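Local coordinates for uncharacterized protein lp_2219 (PDB 3HFQ) that is of unknown function but belongs to the lactonase family of seven-bladed beta-propellers, and so may hydrolyse a sugar lactone, at residues S208-S213 / L226-T231; G198-L203 / S213-T218; T231-Y236 / R259-L264; D308-Y313 / V329-G334; H142-D147 / G188-V193. The protein carries 1 engineered substitution. All coordinates share one frame; numbering follows the deposited sequence.

Contact 1: S208-S213 / L226-T231; sequences SSQIAS and LGIVKT
Gln210 lays its side-chain amide over the CG2 methyl of Ile228, NE2 coming to 3.5 Å from that carbon. The two side chains cross obliquely, and CG of Gln210 stands anti to its carbonyl carbon (chi1 -63°), from where the extended chain passes the methyl. A glutamine suits this partly exposed place, its long chain covering the methyl branch and still ending in a polar group. Ala212, on the same side of the sheet as Gln210 and Ile228, is small, and Phe187 packs against it and Gln210. Strands 210-217 and 222-230 are the two outer strands of one propeller blade, joined as an antiparallel hairpin. Ile211 and Val229 form a hydrogen-bonded pair, with Ile211 N 2.9 Å from Val229 O. Their side chains share the other side of the sheet, CB of Ile211 lying 3.9 Å from CG2 of Val229, and Leu275 of the next blade packs against both. Where Leu226 and Gly227 both face Ser213, a classic beta bulge interrupts the ladder: Ser213 N bonds to Gly227 O, while Ser213 O takes Leu226 N at 2.7 Å. At the other end the Thr231 methyl CG2 meets CG1 of Ile211 at 3.6 Å, the side chains at about a right angle. Thr231 N bonds to Ser209 O, and OG1 adds a weak bond to that oxygen besides its stronger one with Asn258.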
# COMPACT_ATOMS: atom_id res chain seq x y z
N SER A 208 -5.64 15.55 -2.87
CA SER A 208 -6.88 16.25 -2.52
C SER A 208 -7.47 15.80 -1.19
O SER A 208 -8.50 16.32 -0.76
CB SER A 208 -7.91 16.04 -3.63
OG SER A 208 -8.18 14.66 -3.80
N SER A 209 -6.82 14.85 -0.53
CA SER A 209 -7.31 14.33 0.74
C SER A 209 -8.77 13.92 0.61
O SER A 209 -9.63 14.37 1.37
CB SER A 209 -7.16 15.38 1.85
OG SER A 209 -5.79 15.62 2.13
N GLN A 210 -9.05 13.04 -0.35
CA GLN A 210 -10.40 12.56 -0.61
C GLN A 210 -10.41 11.07 -0.91
O GLN A 210 -9.37 10.47 -1.17
CB GLN A 210 -11.00 13.28 -1.82
CG GLN A 210 -11.17 14.77 -1.69
CD GLN A 210 -11.69 15.40 -2.97
OE1 GLN A 210 -11.07 15.28 -4.03
NE2 GLN A 210 -12.83 16.07 -2.88
N ILE A 211 -11.60 10.48 -0.85
CA ILE A 211 -11.76 9.08 -1.20
C ILE A 211 -12.90 9.02 -2.20
O ILE A 211 -13.95 9.61 -1.99
CB ILE A 211 -12.13 8.18 0.00
CG1 ILE A 211 -10.96 8.08 0.98
CG2 ILE A 211 -12.48 6.77 -0.51
CD1 ILE A 211 -11.25 7.21 2.20
N ALA A 212 -12.68 8.32 -3.31
CA ALA A 212 -13.70 8.18 -4.32
C ALA A 212 -14.25 6.76 -4.25
O ALA A 212 -13.49 5.80 -4.20
CB ALA A 212 -13.11 8.44 -5.70
N SER A 213 -15.58 6.63 -4.21
CA SER A 213 -16.18 5.30 -4.20
C SER A 213 -16.40 4.99 -5.68
O SER A 213 -16.90 5.83 -6.42
CB SER A 213 -17.52 5.29 -3.46
OG SER A 213 -17.34 5.35 -2.06
N LEU A 226 -18.78 6.85 -8.14
CA LEU A 226 -20.06 6.98 -7.44
C LEU A 226 -20.20 8.23 -6.58
O LEU A 226 -21.23 8.91 -6.62
CB LEU A 226 -20.30 5.75 -6.57
CG LEU A 226 -21.00 4.54 -7.18
CD1 LEU A 226 -20.86 4.52 -8.70
CD2 LEU A 226 -20.43 3.28 -6.55
N GLY A 227 -19.18 8.52 -5.78
CA GLY A 227 -19.22 9.68 -4.91
C GLY A 227 -17.84 9.97 -4.34
O GLY A 227 -16.92 9.17 -4.52
N ILE A 228 -17.70 11.10 -3.65
CA ILE A 228 -16.42 11.49 -3.06
C ILE A 228 -16.61 12.08 -1.67
O ILE A 228 -17.56 12.82 -1.42
CB ILE A 228 -15.69 12.53 -3.95
CG1 ILE A 228 -15.39 11.94 -5.33
CG2 ILE A 228 -14.41 12.99 -3.27
CD1 ILE A 228 -14.63 12.87 -6.25
N VAL A 229 -15.71 11.73 -0.75
CA VAL A 229 -15.77 12.25 0.62
C VAL A 229 -14.38 12.76 1.01
O VAL A 229 -13.39 12.34 0.42
CB VAL A 229 -16.19 11.15 1.63
CG1 VAL A 229 -17.64 10.74 1.38
CG2 VAL A 229 -15.27 9.94 1.53
N LYS A 230 -14.33 13.67 1.98
CA LYS A 230 -13.04 14.21 2.43
C LYS A 230 -12.48 13.32 3.53
O LYS A 230 -13.24 12.68 4.26
CB LYS A 230 -13.21 15.65 2.95
CG LYS A 230 -13.70 16.62 1.88
CD LYS A 230 -13.78 18.06 2.39
CE LYS A 230 -12.41 18.72 2.45
NZ LYS A 230 -12.50 20.18 2.78
N THR A 231 -11.16 13.28 3.66
CA THR A 231 -10.53 12.44 4.67
C THR A 231 -10.06 13.23 5.89
O THR A 231 -9.53 12.65 6.83
CB THR A 231 -9.33 11.66 4.08
OG1 THR A 231 -8.28 12.57 3.74
CG2 THR A 231 -9.75 10.89 2.83

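Contact 2: G198-L203 / S213-T218; sequences GQYAFL and SLKYDT. Engineered in segment 213-218: Thr218 (natural residue Ala).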
# COMPACT_ATOMS: atom_id res chain seq x y z
N GLY A 198 -16.23 -7.79 -4.67
CA GLY A 198 -15.62 -7.30 -5.90
C GLY A 198 -16.41 -6.31 -6.73
O GLY A 198 -16.00 -5.96 -7.83
N GLN A 199 -17.53 -5.83 -6.19
CA GLN A 199 -18.39 -4.89 -6.91
C GLN A 199 -17.97 -3.43 -6.76
O GLN A 199 -18.25 -2.60 -7.64
CB GLN A 199 -19.83 -5.04 -6.43
CG GLN A 199 -20.44 -6.40 -6.71
CD GLN A 199 -20.80 -6.57 -8.18
OE1 GLN A 199 -21.65 -5.86 -8.71
NE2 GLN A 199 -20.14 -7.52 -8.84
N TYR A 200 -17.28 -3.11 -5.67
CA TYR A 200 -16.85 -1.74 -5.40
C TYR A 200 -15.37 -1.61 -5.09
O TYR A 200 -14.73 -2.55 -4.63
CB TYR A 200 -17.64 -1.17 -4.21
CG TYR A 200 -19.14 -1.17 -4.43
CD1 TYR A 200 -19.77 -0.08 -5.03
CD2 TYR A 200 -19.91 -2.27 -4.06
CE1 TYR A 200 -21.14 -0.10 -5.28
CE2 TYR A 200 -21.29 -2.29 -4.30
CZ TYR A 200 -21.89 -1.20 -4.91
OH TYR A 200 -23.24 -1.22 -5.17
N ALA A 201 -14.83 -0.42 -5.34
CA ALA A 201 -13.44 -0.12 -5.05
C ALA A 201 -13.43 1.26 -4.41
O ALA A 201 -14.24 2.11 -4.76
CB ALA A 201 -12.59 -0.13 -6.32
N PHE A 202 -12.51 1.48 -3.49
CA PHE A 202 -12.39 2.76 -2.81
C PHE A 202 -11.00 3.28 -3.11
O PHE A 202 -10.00 2.63 -2.81
CB PHE A 202 -12.63 2.55 -1.31
CG PHE A 202 -13.96 1.90 -1.02
CD1 PHE A 202 -15.14 2.65 -1.04
CD2 PHE A 202 -14.04 0.52 -0.83
CE1 PHE A 202 -16.38 2.03 -0.87
CE2 PHE A 202 -15.27 -0.10 -0.67
CZ PHE A 202 -16.45 0.65 -0.69
N LEU A 203 -10.96 4.45 -3.74
CA LEU A 203 -9.72 5.06 -4.19
C LEU A 203 -9.28 6.25 -3.35
O LEU A 203 -10.03 7.21 -3.16
CB LEU A 203 -9.89 5.49 -5.65
CG LEU A 203 -8.79 6.27 -6.36
CD1 LEU A 203 -7.62 5.36 -6.69
CD2 LEU A 203 -9.37 6.87 -7.64
N SER A 213 -15.58 6.63 -4.21
CA SER A 213 -16.18 5.30 -4.20
C SER A 213 -16.40 4.99 -5.68
O SER A 213 -16.90 5.83 -6.42
CB SER A 213 -17.52 5.29 -3.46
OG SER A 213 -17.34 5.35 -2.06
N LEU A 214 -16.02 3.78 -6.10
CA LEU A 214 -16.17 3.39 -7.49
C LEU A 214 -16.90 2.06 -7.62
O LEU A 214 -16.77 1.19 -6.76
CB LEU A 214 -14.80 3.22 -8.15
CG LEU A 214 -13.73 4.29 -7.93
CD1 LEU A 214 -12.40 3.78 -8.46
CD2 LEU A 214 -14.14 5.59 -8.62
N LYS A 215 -17.68 1.92 -8.69
CA LYS A 215 -18.38 0.68 -8.96
C LYS A 215 -17.53 -0.01 -10.03
O LYS A 215 -17.15 0.62 -11.02
CB LYS A 215 -19.78 0.95 -9.52
CG LYS A 215 -20.56 -0.31 -9.90
CD LYS A 215 -21.04 -1.07 -8.67
CE LYS A 215 -21.67 -2.41 -9.04
NZ LYS A 215 -20.65 -3.36 -9.58
N TYR A 216 -17.21 -1.28 -9.83
CA TYR A 216 -16.40 -2.02 -10.79
C TYR A 216 -17.25 -3.09 -11.47
O TYR A 216 -18.01 -3.79 -10.80
CB TYR A 216 -15.21 -2.68 -10.09
CG TYR A 216 -14.30 -3.46 -11.02
CD1 TYR A 216 -13.50 -2.81 -11.95
CD2 TYR A 216 -14.24 -4.85 -10.95
CE1 TYR A 216 -12.65 -3.53 -12.80
CE2 TYR A 216 -13.40 -5.58 -11.79
CZ TYR A 216 -12.61 -4.91 -12.71
OH TYR A 216 -11.76 -5.62 -13.53
N ASP A 217 -17.11 -3.22 -12.78
CA ASP A 217 -17.85 -4.23 -13.54
C ASP A 217 -16.87 -5.22 -14.16
O ASP A 217 -16.06 -4.85 -15.02
CB ASP A 217 -18.68 -3.56 -14.63
CG ASP A 217 -19.60 -4.54 -15.35
OD1 ASP A 217 -19.56 -5.74 -15.04
OD2 ASP A 217 -20.36 -4.09 -16.24
N THR A 218 -16.93 -6.47 -13.73
CA THR A 218 -16.02 -7.47 -14.27
C THR A 218 -16.22 -7.71 -15.76
O THR A 218 -15.29 -8.09 -16.47
CB THR A 218 -16.16 -8.81 -13.53
OG1 THR A 218 -17.51 -9.28 -13.63
CG2 THR A 218 -15.79 -8.63 -12.06
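Polar contacts gather where Lys215 folds back on Gln199. The lysine chain bends at chi2 and again at chi4 (67°), the second bend placing NZ 2.8 Å from Gln199 OE1 and 3.2 Å from Gln199 O. The two side chains run side by side and point the same way; the ammonium lies well above the plane of the glutamine amide. Gln199 O also accepts Tyr216 N at 2.8 Å, and its two donors come from opposite faces of its carbonyl plane. A long, flexible lysine is suited to gripping both oxygens of one glutamine. The backbones belong to strands 200-205 and 210-217, the second and third strands of a four-stranded propeller blade, antiparallel with the axes of their short segments at 142°. Ala201 and Leu214 form the hydrogen-bonded pair. Apolar contacts lie on both sides of the sheet. CD of Lys215 does the touching at Tyr200, 3.5 Å from CE1, and Leu226 packs against both residues. On the other side, CD1 of Leu214 meets CB of Leu203 at 4.1 Å, and Phe194 and Phe223 pack against the small Ala201. Two ring edges meet oxygens. Ser213 OG sits 3.6 Å from CD1 of Phe202, while its hydrogen bond goes to Gly273 O. Gly198 O, buried with no hydrogen-bond partner in the model, lies near the edge of Tyr216, whose hydroxyl bonds to Asp151.

Contact 3: T231-Y236 / R259-L264; sequences TIPADY and RGYNTL. With PO4 (phosphate ion), chain C.
A type I turn from Pro233 to Tyr236, closed by Tyr236 N bonding to Pro233 O at 3.2 Å, doubles the chain back so that Pro233 and Tyr236 both meet Tyr261. The Tyr261 ring presents its edge to the Tyr236 face in a T-shaped pair, planes at 63°, with CD1 of Tyr261 over the centre of the Tyr236 ring. Tyr236 OH lies 3.6 Å from Gly260 O. Pro233 CD makes a CH-pi contact over one face of Tyr261, and the Ile232 methyl CG2 lies 3.9 Å from Tyr261 CB. The rigid proline ring turns its CD and CG to the phenol, an apolar partner for the tyrosine face. An alanine in place of Tyr236 would probably leave the CD1 edge of Tyr261 without its aromatic partner and open a gap beside Gly260, whose backbone angles call for glycine. Arg259 bonds through NH1 and NH2 to O2 of a phosphate ion, and NH2 also meets Glu206 in a salt bridge. Here a loop between blades packs on a hairpin turn, at the surface of a beta-propeller.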
# COMPACT_ATOMS: atom_id res chain seq x y z
N THR A 231 -11.16 13.28 3.66
CA THR A 231 -10.53 12.44 4.67
C THR A 231 -10.06 13.23 5.89
O THR A 231 -9.53 12.65 6.83
CB THR A 231 -9.33 11.66 4.08
OG1 THR A 231 -8.28 12.57 3.74
CG2 THR A 231 -9.75 10.89 2.83
N ILE A 232 -10.27 14.54 5.85
CA ILE A 232 -9.88 15.43 6.95
C ILE A 232 -10.93 16.53 7.12
O ILE A 232 -11.81 16.70 6.27
CB ILE A 232 -8.52 16.12 6.68
CG1 ILE A 232 -8.56 16.84 5.33
CG2 ILE A 232 -7.40 15.09 6.73
CD1 ILE A 232 -7.33 17.69 5.05
N PRO A 233 -10.87 17.28 8.24
CA PRO A 233 -11.84 18.35 8.48
C PRO A 233 -11.89 19.35 7.33
O PRO A 233 -10.88 19.61 6.68
CB PRO A 233 -11.34 18.98 9.78
CG PRO A 233 -10.77 17.81 10.50
CD PRO A 233 -9.99 17.11 9.40
N ALA A 234 -13.07 19.90 7.09
CA ALA A 234 -13.26 20.86 6.01
C ALA A 234 -12.42 22.12 6.20
O ALA A 234 -12.05 22.77 5.23
CB ALA A 234 -14.73 21.22 5.89
N ASP A 235 -12.13 22.47 7.45
CA ASP A 235 -11.36 23.68 7.72
C ASP A 235 -9.85 23.49 7.88
O ASP A 235 -9.12 24.46 8.09
CB ASP A 235 -11.91 24.41 8.95
CG ASP A 235 -12.02 23.51 10.16
OD1 ASP A 235 -11.40 22.42 10.15
OD2 ASP A 235 -12.71 23.89 11.12
N TYR A 236 -9.37 22.24 7.80
CA TYR A 236 -7.93 22.01 7.93
C TYR A 236 -7.26 22.35 6.60
O TYR A 236 -7.31 21.58 5.64
CB TYR A 236 -7.64 20.55 8.29
CG TYR A 236 -6.22 20.34 8.77
CD1 TYR A 236 -5.82 20.77 10.03
CD2 TYR A 236 -5.26 19.76 7.94
CE1 TYR A 236 -4.50 20.63 10.46
CE2 TYR A 236 -3.93 19.61 8.36
CZ TYR A 236 -3.56 20.05 9.62
OH TYR A 236 -2.25 19.92 10.02
N ARG A 259 -1.26 12.05 6.15
CA ARG A 259 0.06 12.58 6.47
C ARG A 259 -0.03 14.09 6.54
O ARG A 259 -0.22 14.77 5.52
CB ARG A 259 1.06 12.18 5.39
CG ARG A 259 1.39 10.70 5.36
CD ARG A 259 2.20 10.37 4.13
NE ARG A 259 1.40 10.50 2.91
CZ ARG A 259 1.83 10.21 1.69
NH1 ARG A 259 3.07 9.77 1.52
NH2 ARG A 259 1.02 10.33 0.64
N GLY A 260 0.10 14.63 7.74
CA GLY A 260 -0.01 16.06 7.96
C GLY A 260 -0.98 16.22 9.12
O GLY A 260 -0.60 16.69 10.19
N TYR A 261 -2.23 15.83 8.90
CA TYR A 261 -3.22 15.90 9.97
C TYR A 261 -2.89 14.75 10.91
O TYR A 261 -3.32 14.71 12.07
CB TYR A 261 -4.64 15.74 9.40
CG TYR A 261 -5.74 16.07 10.38
CD1 TYR A 261 -5.80 17.33 10.98
CD2 TYR A 261 -6.71 15.13 10.73
CE1 TYR A 261 -6.79 17.64 11.91
CE2 TYR A 261 -7.70 15.43 11.65
CZ TYR A 261 -7.74 16.69 12.23
OH TYR A 261 -8.73 16.98 13.14
N ASN A 262 -2.10 13.81 10.40
CA ASN A 262 -1.62 12.65 11.13
C ASN A 262 -2.67 11.85 11.90
O ASN A 262 -2.61 11.72 13.13
CB ASN A 262 -0.49 13.06 12.09
CG ASN A 262 0.69 13.67 11.36
OD1 ASN A 262 0.98 13.31 10.21
ND2 ASN A 262 1.38 14.59 12.02
N THR A 263 -3.62 11.27 11.16
CA THR A 263 -4.67 10.47 11.77
C THR A 263 -5.04 9.32 10.85
O THR A 263 -4.57 9.21 9.73
CB THR A 263 -5.98 11.25 11.94
OG1 THR A 263 -6.48 11.59 10.64
CG2 THR A 263 -5.77 12.52 12.74
N LEU A 264 -5.90 8.45 11.38
CA LEU A 264 -6.46 7.37 10.61
C LEU A 264 -7.92 7.80 10.64
O LEU A 264 -8.45 8.10 11.71
CB LEU A 264 -6.31 6.01 11.30
CG LEU A 264 -4.93 5.36 11.40
CD1 LEU A 264 -5.10 3.90 11.79
CD2 LEU A 264 -4.20 5.46 10.06
P PO4 C . 4.01 9.64 -2.09
O1 PO4 C . 4.76 10.86 -1.43
O2 PO4 C . 3.07 8.96 -1.03
O3 PO4 C . 3.16 10.14 -3.32
O4 PO4 C . 5.07 8.58 -2.59

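Contact 4: D308-Y313 / V329-G334; sequences DNATLY and VTVPEG
Asp308 reaches the backbone of Glu333 with its carboxylate, OD2 accepting Glu333 N at 2.7 Å in a fairly straight bond that meets the oxygen on its anti side. This joins the hairpin of strands 309-315 and 322-330, the outer part of a propeller blade, to the type II turn of Val331 to Gly334 that leads into strand 334-339. That strand completes the sheet formed by the first three strands of the chain, the closure that seals a propeller ring. With CG anti to its carbonyl carbon (chi1 -54°), the short carboxylate of Asp308 extends beside the turn, where an N-H is offered. Its own carbonyl O takes Val331 N at 3.1 Å. Next along, Ala310 and Val329 are a hydrogen-bonded pair, and the Ala310 methyl lies 4.0 Å from Val331 CG2; Leu30 packs on Ala310 and Val329. Farther out, Glu333 is bonded through its carboxylate to the backbone N-H groups of Lys12, Lys13, Thr14 and Ser15. Asn309 is held by Thr307 through OD1 and by Asp328 through ND2, while its CB rests 3.7 Å from Val329 O.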
# COMPACT_ATOMS: atom_id res chain seq x y z
N ASP A 308 9.79 7.99 13.57
CA ASP A 308 10.34 6.66 13.83
C ASP A 308 9.58 5.85 14.88
O ASP A 308 10.20 5.19 15.70
CB ASP A 308 11.79 6.79 14.29
CG ASP A 308 12.64 7.59 13.32
OD1 ASP A 308 13.35 8.51 13.78
OD2 ASP A 308 12.60 7.29 12.11
N ASN A 309 8.25 5.91 14.85
CA ASN A 309 7.49 5.14 15.83
C ASN A 309 6.25 4.48 15.25
O ASN A 309 5.67 4.96 14.29
CB ASN A 309 7.11 6.00 17.04
CG ASN A 309 6.63 7.39 16.66
OD1 ASN A 309 6.36 7.68 15.50
ND2 ASN A 309 6.50 8.26 17.66
N ALA A 310 5.87 3.37 15.86
CA ALA A 310 4.69 2.63 15.44
C ALA A 310 3.68 2.73 16.57
O ALA A 310 4.05 2.93 17.73
CB ALA A 310 5.05 1.17 15.18
N THR A 311 2.40 2.61 16.23
CA THR A 311 1.33 2.71 17.21
C THR A 311 0.38 1.54 17.08
O THR A 311 0.04 1.12 15.96
CB THR A 311 0.55 4.02 17.03
OG1 THR A 311 1.46 5.13 17.10
CG2 THR A 311 -0.51 4.18 18.11
N LEU A 312 -0.06 1.01 18.22
CA LEU A 312 -0.98 -0.12 18.24
C LEU A 312 -2.35 0.31 18.75
O LEU A 312 -2.45 0.99 19.77
CB LEU A 312 -0.45 -1.23 19.15
CG LEU A 312 -1.40 -2.42 19.38
CD1 LEU A 312 -1.55 -3.20 18.08
CD2 LEU A 312 -0.87 -3.32 20.48
N TYR A 313 -3.39 -0.08 18.02
CA TYR A 313 -4.77 0.23 18.41
C TYR A 313 -5.56 -1.05 18.58
O TYR A 313 -5.25 -2.07 17.97
CB TYR A 313 -5.53 1.01 17.33
CG TYR A 313 -4.92 2.30 16.87
CD1 TYR A 313 -4.13 2.34 15.73
CD2 TYR A 313 -5.21 3.49 17.53
CE1 TYR A 313 -3.63 3.54 15.25
CE2 TYR A 313 -4.71 4.70 17.06
CZ TYR A 313 -3.93 4.72 15.92
OH TYR A 313 -3.46 5.91 15.42
N VAL A 329 6.63 2.85 19.76
CA VAL A 329 7.40 1.62 19.56
C VAL A 329 8.36 2.02 18.45
O VAL A 329 7.93 2.39 17.36
CB VAL A 329 6.52 0.46 19.07
CG1 VAL A 329 7.39 -0.74 18.74
CG2 VAL A 329 5.49 0.10 20.14
N THR A 330 9.65 1.95 18.71
CA THR A 330 10.63 2.38 17.72
C THR A 330 10.82 1.51 16.48
O THR A 330 11.17 0.33 16.57
CB THR A 330 12.01 2.61 18.38
OG1 THR A 330 11.87 3.53 19.47
CG2 THR A 330 13.00 3.19 17.37
N VAL A 331 10.58 2.12 15.33
CA VAL A 331 10.74 1.50 14.02
C VAL A 331 11.31 2.65 13.19
O VAL A 331 10.58 3.56 12.80
CB VAL A 331 9.40 1.07 13.39
CG1 VAL A 331 9.65 0.58 11.96
CG2 VAL A 331 8.75 -0.03 14.21
N PRO A 332 12.62 2.62 12.92
CA PRO A 332 13.26 3.68 12.14
C PRO A 332 12.76 3.90 10.71
O PRO A 332 12.76 2.99 9.89
CB PRO A 332 14.74 3.30 12.19
CG PRO A 332 14.71 1.82 12.29
CD PRO A 332 13.60 1.58 13.29
N GLU A 333 12.34 5.13 10.44
CA GLU A 333 11.87 5.53 9.12
C GLU A 333 10.81 4.58 8.54
O GLU A 333 10.78 4.35 7.34
CB GLU A 333 13.07 5.60 8.16
CG GLU A 333 14.26 6.40 8.69
CD GLU A 333 15.43 6.43 7.73
OE1 GLU A 333 15.26 6.94 6.60
OE2 GLU A 333 16.52 5.95 8.10
N GLY A 334 9.94 4.06 9.40
CA GLY A 334 8.91 3.13 8.96
C GLY A 334 7.89 3.67 7.97
O GLY A 334 7.30 4.73 8.21

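Contact 5: H142-D147 / G188-V193; sequences HIHYTD and GPRHLV. With PO4 (phosphate ion), chain C.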
# COMPACT_ATOMS: atom_id res chain seq x y z
N HIS A 142 3.30 9.38 -12.57
CA HIS A 142 3.77 8.84 -11.30
C HIS A 142 2.91 7.64 -10.90
O HIS A 142 1.85 7.81 -10.30
CB HIS A 142 3.70 9.93 -10.23
CG HIS A 142 4.61 11.09 -10.48
ND1 HIS A 142 4.26 12.39 -10.17
CD2 HIS A 142 5.87 11.16 -10.98
CE1 HIS A 142 5.26 13.20 -10.48
NE2 HIS A 142 6.25 12.48 -10.97
N ILE A 143 3.35 6.44 -11.25
CA ILE A 143 2.60 5.23 -10.92
C ILE A 143 2.84 4.89 -9.45
O ILE A 143 3.98 4.85 -9.00
CB ILE A 143 3.04 4.04 -11.81
CG1 ILE A 143 2.94 4.43 -13.29
CG2 ILE A 143 2.14 2.84 -11.56
CD1 ILE A 143 1.54 4.88 -13.72
N HIS A 144 1.76 4.63 -8.71
CA HIS A 144 1.91 4.36 -7.28
C HIS A 144 1.23 3.09 -6.78
O HIS A 144 1.29 2.77 -5.59
CB HIS A 144 1.34 5.55 -6.49
CG HIS A 144 2.15 5.92 -5.29
ND1 HIS A 144 2.61 4.99 -4.38
CD2 HIS A 144 2.59 7.12 -4.85
CE1 HIS A 144 3.30 5.60 -3.44
NE2 HIS A 144 3.31 6.90 -3.70
N TYR A 145 0.59 2.36 -7.69
CA TYR A 145 -0.12 1.15 -7.29
C TYR A 145 -0.30 0.22 -8.48
O TYR A 145 -0.67 0.67 -9.57
CB TYR A 145 -1.48 1.56 -6.69
CG TYR A 145 -2.39 0.43 -6.25
CD1 TYR A 145 -3.22 -0.23 -7.15
CD2 TYR A 145 -2.46 0.06 -4.90
CE1 TYR A 145 -4.10 -1.24 -6.73
CE2 TYR A 145 -3.33 -0.95 -4.48
CZ TYR A 145 -4.14 -1.59 -5.39
OH TYR A 145 -5.00 -2.59 -4.98
N THR A 146 -0.01 -1.05 -8.26
CA THR A 146 -0.15 -2.08 -9.28
C THR A 146 -0.61 -3.35 -8.57
O THR A 146 0.21 -4.10 -8.04
CB THR A 146 1.19 -2.39 -9.99
OG1 THR A 146 2.19 -2.69 -9.02
CG2 THR A 146 1.64 -1.19 -10.83
N ASP A 147 -1.91 -3.59 -8.54
CA ASP A 147 -2.42 -4.79 -7.88
C ASP A 147 -3.65 -5.35 -8.59
O ASP A 147 -4.28 -4.67 -9.40
CB ASP A 147 -2.73 -4.49 -6.41
CG ASP A 147 -2.28 -5.61 -5.49
OD1 ASP A 147 -2.39 -6.79 -5.89
OD2 ASP A 147 -1.83 -5.32 -4.36
N GLY A 188 -5.15 13.40 -7.63
CA GLY A 188 -3.94 12.72 -7.19
C GLY A 188 -4.19 11.34 -6.62
O GLY A 188 -3.83 11.08 -5.46
N PRO A 189 -4.78 10.41 -7.40
CA PRO A 189 -5.07 9.05 -6.94
C PRO A 189 -3.79 8.31 -6.56
O PRO A 189 -2.78 8.43 -7.24
CB PRO A 189 -5.77 8.43 -8.14
CG PRO A 189 -5.07 9.10 -9.30
CD PRO A 189 -5.02 10.54 -8.85
N ARG A 190 -3.84 7.53 -5.48
CA ARG A 190 -2.65 6.83 -5.00
C ARG A 190 -2.82 5.32 -4.87
O ARG A 190 -2.16 4.56 -5.57
CB ARG A 190 -2.24 7.43 -3.65
CG ARG A 190 -0.86 7.01 -3.14
CD ARG A 190 -0.59 7.68 -1.79
NE ARG A 190 0.76 7.43 -1.29
CZ ARG A 190 1.13 6.34 -0.62
NH1 ARG A 190 0.26 5.37 -0.36
NH2 ARG A 190 2.39 6.22 -0.20
N HIS A 191 -3.70 4.91 -3.95
CA HIS A 191 -3.97 3.49 -3.70
C HIS A 191 -5.48 3.26 -3.70
O HIS A 191 -6.26 4.19 -3.55
CB HIS A 191 -3.46 3.05 -2.33
CG HIS A 191 -1.97 2.80 -2.27
ND1 HIS A 191 -1.40 2.11 -1.22
CD2 HIS A 191 -0.98 3.14 -3.10
CE1 HIS A 191 -0.09 2.05 -1.41
NE2 HIS A 191 0.20 2.66 -2.55
N LEU A 192 -5.88 2.00 -3.86
CA LEU A 192 -7.29 1.63 -3.83
C LEU A 192 -7.42 0.25 -3.19
O LEU A 192 -6.42 -0.45 -2.98
CB LEU A 192 -7.89 1.61 -5.25
CG LEU A 192 -7.45 0.62 -6.33
CD1 LEU A 192 -7.93 -0.80 -6.01
CD2 LEU A 192 -8.06 1.06 -7.66
N VAL A 193 -8.65 -0.12 -2.87
CA VAL A 193 -8.93 -1.42 -2.26
C VAL A 193 -10.33 -1.83 -2.70
O VAL A 193 -11.24 -1.00 -2.75
CB VAL A 193 -8.84 -1.36 -0.71
CG1 VAL A 193 -9.91 -0.41 -0.15
CG2 VAL A 193 -8.99 -2.75 -0.13
P PO4 C . 4.01 9.64 -2.09
O1 PO4 C . 4.76 10.86 -1.43
O2 PO4 C . 3.07 8.96 -1.03
O3 PO4 C . 3.16 10.14 -3.32
O4 PO4 C . 5.07 8.58 -2.59
O HOH W 1 -5.61 -3.32 -2.58
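The His144 ring carries Arg190 on one face, with NE 3.5 Å above the plane toward the rim and CG in a CH-pi contact 3.9 Å from the ring centroid. At its edge, NE2 donates to O4 of a phosphate ion at 2.7 Å. The guanidinium in turn has His144 CE1 over one face, the two planes 44° apart, and phosphate O2 at its edge, held by NE at 2.8 Å and by NH2. The His191 ring lies between Arg190 NH1, over its centre, and CD2 of Tyr145 on the opposite face. Leu192 N, buried with no hydrogen-bond partner in the model, lies over one face of Tyr145. Arg190 runs extended from CG to NE (chi3 -175°), a length that suits bridging from its strand to the anion, and Glu206 forms a salt bridge with it that would probably offset part of the positive charge. A water 2.6 Å from Tyr145 OH also bonds to Leu192 O, and Tyr145 CE1 packs 3.9 Å from Leu192 CG. An alanine at Tyr145 would probably open a gap beside His191 and Leu192 and leave that water without its hydroxyl partner. The phosphate, probably from the crystallisation liquor, marks an anion-binding spot consistent with a substrate pocket. Strands 143-148 and 189-194 are the innermost strands of adjacent blades, nearly parallel at 20°; strands 154-158 and 200-205 back them outward.

How the contacts relate
Contacts 1, 2 and 5 meet in one blade: contact 5 supplies its innermost strand, 189-194, which bonds to contact 2 through Phe202 N and Val193 O, 2.9 Å apart, while contacts 1 and 2 share Ser213 on strand 210-217. Thr231 then carries the chain from contact 1 into contact 3. Contacts 3 and 5, with centres about 20 Å apart, converge on the same phosphate, where Arg259 NH2 and Arg190 NE stand 3.5 Å apart, like charges that the anion and Glu206 are likely to offset. Contact 4 lies in a different blade, its centre about 32 Å from that of contact 2 across the ring, yet Tyr313 touches Leu264 of contact 3.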